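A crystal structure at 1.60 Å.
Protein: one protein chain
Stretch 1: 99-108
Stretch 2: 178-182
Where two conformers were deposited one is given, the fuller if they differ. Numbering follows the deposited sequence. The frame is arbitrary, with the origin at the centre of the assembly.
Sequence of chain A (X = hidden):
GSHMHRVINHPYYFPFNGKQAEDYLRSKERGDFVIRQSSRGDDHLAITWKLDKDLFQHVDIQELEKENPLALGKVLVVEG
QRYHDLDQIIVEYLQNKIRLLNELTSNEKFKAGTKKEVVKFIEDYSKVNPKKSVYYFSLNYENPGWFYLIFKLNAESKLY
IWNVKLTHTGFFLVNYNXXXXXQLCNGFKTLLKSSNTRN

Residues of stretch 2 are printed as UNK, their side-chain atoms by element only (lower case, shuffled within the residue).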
# COMPACT_ATOMS: atom_id res chain seq x y z
N ARG A 99 -3.50 4.86 -7.88
CA ARG A 99 -4.90 4.67 -8.21
C ARG A 99 -5.63 3.91 -7.11
O ARG A 99 -6.71 4.30 -6.65
CB ARG A 99 -4.98 3.89 -9.53
CG ARG A 99 -6.36 3.39 -9.93
CD ARG A 99 -6.28 2.64 -11.26
NE ARG A 99 -5.58 1.36 -11.12
CZ ARG A 99 -6.16 0.26 -10.66
NH1 ARG A 99 -7.43 0.30 -10.29
NH2 ARG A 99 -5.46 -0.86 -10.55
N LEU A 100 -5.03 2.80 -6.69
CA LEU A 100 -5.65 1.92 -5.71
C LEU A 100 -5.71 2.58 -4.33
O LEU A 100 -6.70 2.42 -3.61
CB LEU A 100 -4.94 0.56 -5.68
CG LEU A 100 -5.16 -0.30 -6.94
CD1 LEU A 100 -4.08 -1.38 -7.07
CD2 LEU A 100 -6.56 -0.93 -6.96
N LEU A 101 -4.68 3.34 -3.98
CA LEU A 101 -4.67 4.05 -2.70
C LEU A 101 -5.86 5.01 -2.68
O LEU A 101 -6.60 5.08 -1.70
CB LEU A 101 -3.37 4.84 -2.52
CG LEU A 101 -3.30 5.79 -1.32
CD1 LEU A 101 -3.59 5.01 -0.04
CD2 LEU A 101 -1.93 6.48 -1.27
N ASN A 102 -6.04 5.74 -3.77
CA ASN A 102 -7.16 6.67 -3.83
C ASN A 102 -8.51 5.96 -3.84
O ASN A 102 -9.47 6.46 -3.25
CB ASN A 102 -7.02 7.63 -5.02
CG ASN A 102 -6.00 8.74 -4.76
OD1 ASN A 102 -5.99 9.34 -3.69
ND2 ASN A 102 -5.14 8.99 -5.73
N GLU A 103 -8.58 4.81 -4.50
CA GLU A 103 -9.82 4.01 -4.50
C GLU A 103 -10.23 3.66 -3.07
O GLU A 103 -11.39 3.82 -2.68
CB GLU A 103 -9.66 2.73 -5.33
CG GLU A 103 -10.97 2.00 -5.59
CD GLU A 103 -10.79 0.74 -6.42
OE1 GLU A 103 -9.90 0.73 -7.30
OE2 GLU A 103 -11.54 -0.24 -6.18
N LEU A 104 -9.27 3.19 -2.28
CA LEU A 104 -9.59 2.83 -0.89
C LEU A 104 -9.91 4.04 0.01
O LEU A 104 -10.91 4.02 0.73
CB LEU A 104 -8.53 1.90 -0.27
CG LEU A 104 -8.86 1.28 1.11
CD1 LEU A 104 -10.25 0.67 1.12
CD2 LEU A 104 -7.82 0.24 1.50
N THR A 105 -9.10 5.09 -0.04
CA THR A 105 -9.35 6.24 0.85
C THR A 105 -10.61 7.02 0.48
O THR A 105 -11.16 7.74 1.31
CB THR A 105 -8.14 7.20 0.94
OG1 THR A 105 -7.92 7.84 -0.33
CG2 THR A 105 -6.89 6.44 1.36
N SER A 106 -11.07 6.86 -0.76
CA SER A 106 -12.28 7.55 -1.21
C SER A 106 -13.54 6.78 -0.82
O SER A 106 -14.65 7.27 -0.99
CB SER A 106 -12.25 7.75 -2.73
OG SER A 106 -12.32 6.51 -3.41
N ASN A 107 -13.35 5.57 -0.30
CA ASN A 107 -14.50 4.72 0.00
C ASN A 107 -15.27 5.19 1.23
O ASN A 107 -14.69 5.73 2.17
CB ASN A 107 -14.06 3.27 0.20
CG ASN A 107 -15.22 2.31 0.08
OD1 ASN A 107 -15.83 1.93 1.08
ND2 ASN A 107 -15.57 1.94 -1.15
N GLU A 108 -16.59 5.00 1.21
CA GLU A 108 -17.41 5.47 2.33
C GLU A 108 -17.05 4.79 3.64
O GLU A 108 -17.36 5.32 4.72
CB GLU A 108 -18.90 5.29 2.04
CG GLU A 108 -19.33 3.87 1.74
CD GLU A 108 -20.83 3.75 1.52
OE1 GLU A 108 -21.56 4.69 1.88
OE2 GLU A 108 -21.27 2.70 0.98
N UNK A 178 -6.97 -8.72 -3.84
CA UNK A 178 -8.26 -8.33 -4.38
C UNK A 178 -8.14 -7.09 -5.26
O UNK A 178 -7.65 -6.05 -4.82
c UNK A 178 -9.53 -9.41 -2.46
c UNK A 178 -8.99 -10.91 -0.62
c UNK A 178 -10.67 -11.53 -2.20
c UNK A 178 -8.78 -9.71 -1.32
c UNK A 178 -9.94 -11.81 -1.07
c UNK A 178 -9.28 -8.13 -3.23
o UNK A 178 -10.17 -13.00 -0.41
c UNK A 178 -10.46 -10.35 -2.89
N UNK A 179 -8.55 -7.19 -6.54
CA UNK A 179 -8.19 -6.10 -7.45
C UNK A 179 -8.99 -4.81 -7.30
O UNK A 179 -8.56 -3.78 -7.84
c UNK A 179 -9.02 -8.40 -7.25
c UNK A 179 -8.47 -8.20 -8.62
c UNK A 179 -8.45 -6.71 -8.84
N UNK A 180 -10.14 -4.87 -6.64
CA UNK A 180 -10.98 -3.69 -6.40
C UNK A 180 -11.45 -3.66 -4.95
O UNK A 180 -11.40 -4.68 -4.25
c UNK A 180 -12.24 -3.70 -7.25
o UNK A 180 -13.10 -4.76 -6.80
c UNK A 180 -11.90 -3.89 -8.73
N UNK A 181 -11.93 -2.51 -4.50
CA UNK A 181 -12.41 -2.37 -3.12
C UNK A 181 -13.67 -3.21 -2.92
O UNK A 181 -13.85 -3.81 -1.88
c UNK A 181 -12.68 -0.90 -2.73
c UNK A 181 -11.38 -0.15 -2.62
c UNK A 181 -13.45 -0.83 -1.41
N UNK A 182 -14.52 -3.27 -3.94
CA UNK A 182 -15.70 -4.12 -3.90
C UNK A 182 -15.34 -5.60 -3.69
O UNK A 182 -15.97 -6.29 -2.88
c UNK A 182 -16.56 -3.95 -5.18
c UNK A 182 -17.22 -2.58 -5.17
c UNK A 182 -17.79 -2.16 -6.51
c UNK A 182 -17.61 -5.05 -5.27
O HOH W 1 -9.56 -1.37 -8.96
O HOH W 2 -7.00 -3.49 -9.92
O HOH W 3 -14.17 -1.07 -6.06

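Position 178 carries eight side-chain atoms: one carbon leading to a six-membered carbon ring, with a single oxygen on the ring. That is tyrosine, Y178. The side chain does not reach stretch 1 and adds almost nothing to this contact; its hydroxyl is hydrogen-bonded elsewhere in the structure, a role that suits a ring ending in a hydroxyl.

Position 179 has three side-chain carbons that close a ring onto the backbone nitrogen, the mark of proline, P179. Its ring does not reach stretch 1, so the main chain does the work here. The carbonyl O of P179 lies 3.6 Å from CD2 of L100 and accepts hydrogen bonds from two waters. Proline suits an exposed turn of this kind, since its fixed phi, here -76°, limits the freedom of the backbone and its nitrogen has no proton to satisfy.

At position 180 one carbon bears an oxygen and another carbon. Its CB points away overall, yet still lies 3.7 Å from OE2 of E103. This is threonine, T180. It occupies the N-cap position, where its hydroxyl caps a backbone N just past the stretch; a short side chain with an oxygen close to the backbone is well suited to that task.

Position 181 has three carbons, one carrying the other two, with no heteroatom. It points toward stretch 1 and is buried against L104 and N107. This is valine, V181. Its CG2 lies 4.0 Å from CD1 of L104, and its CG1 3.5 Å from ND2 of N107. A compact, branched apolar side chain fits this buried place without leaving a polar group to satisfy.

Position 182 shows four carbons, forked at the first, with one arm two carbons long: isoleucine, I182. The side chain is exposed and does not reach stretch 1. The beta-branched residue is accommodated in the helix with chi1 in the m well.

The contact joins a polar anchor to an apolar patch. The backbone N of V181 donates a hydrogen bond to OE2 of E103 (2.9 Å, 164°), so the carboxylate meets an amide in the first turn of a helix, where the NH groups lack partners from a preceding turn. Water 3 extends this link, donating to E103 OE2 and accepting from the N of I182. Water 1 donates to both E103 OE1 and P179 O while accepting from R99 NH1. Beside this network, the V181 side chain packs against L104.

Stretch 2, residues 178-182: YPTVI
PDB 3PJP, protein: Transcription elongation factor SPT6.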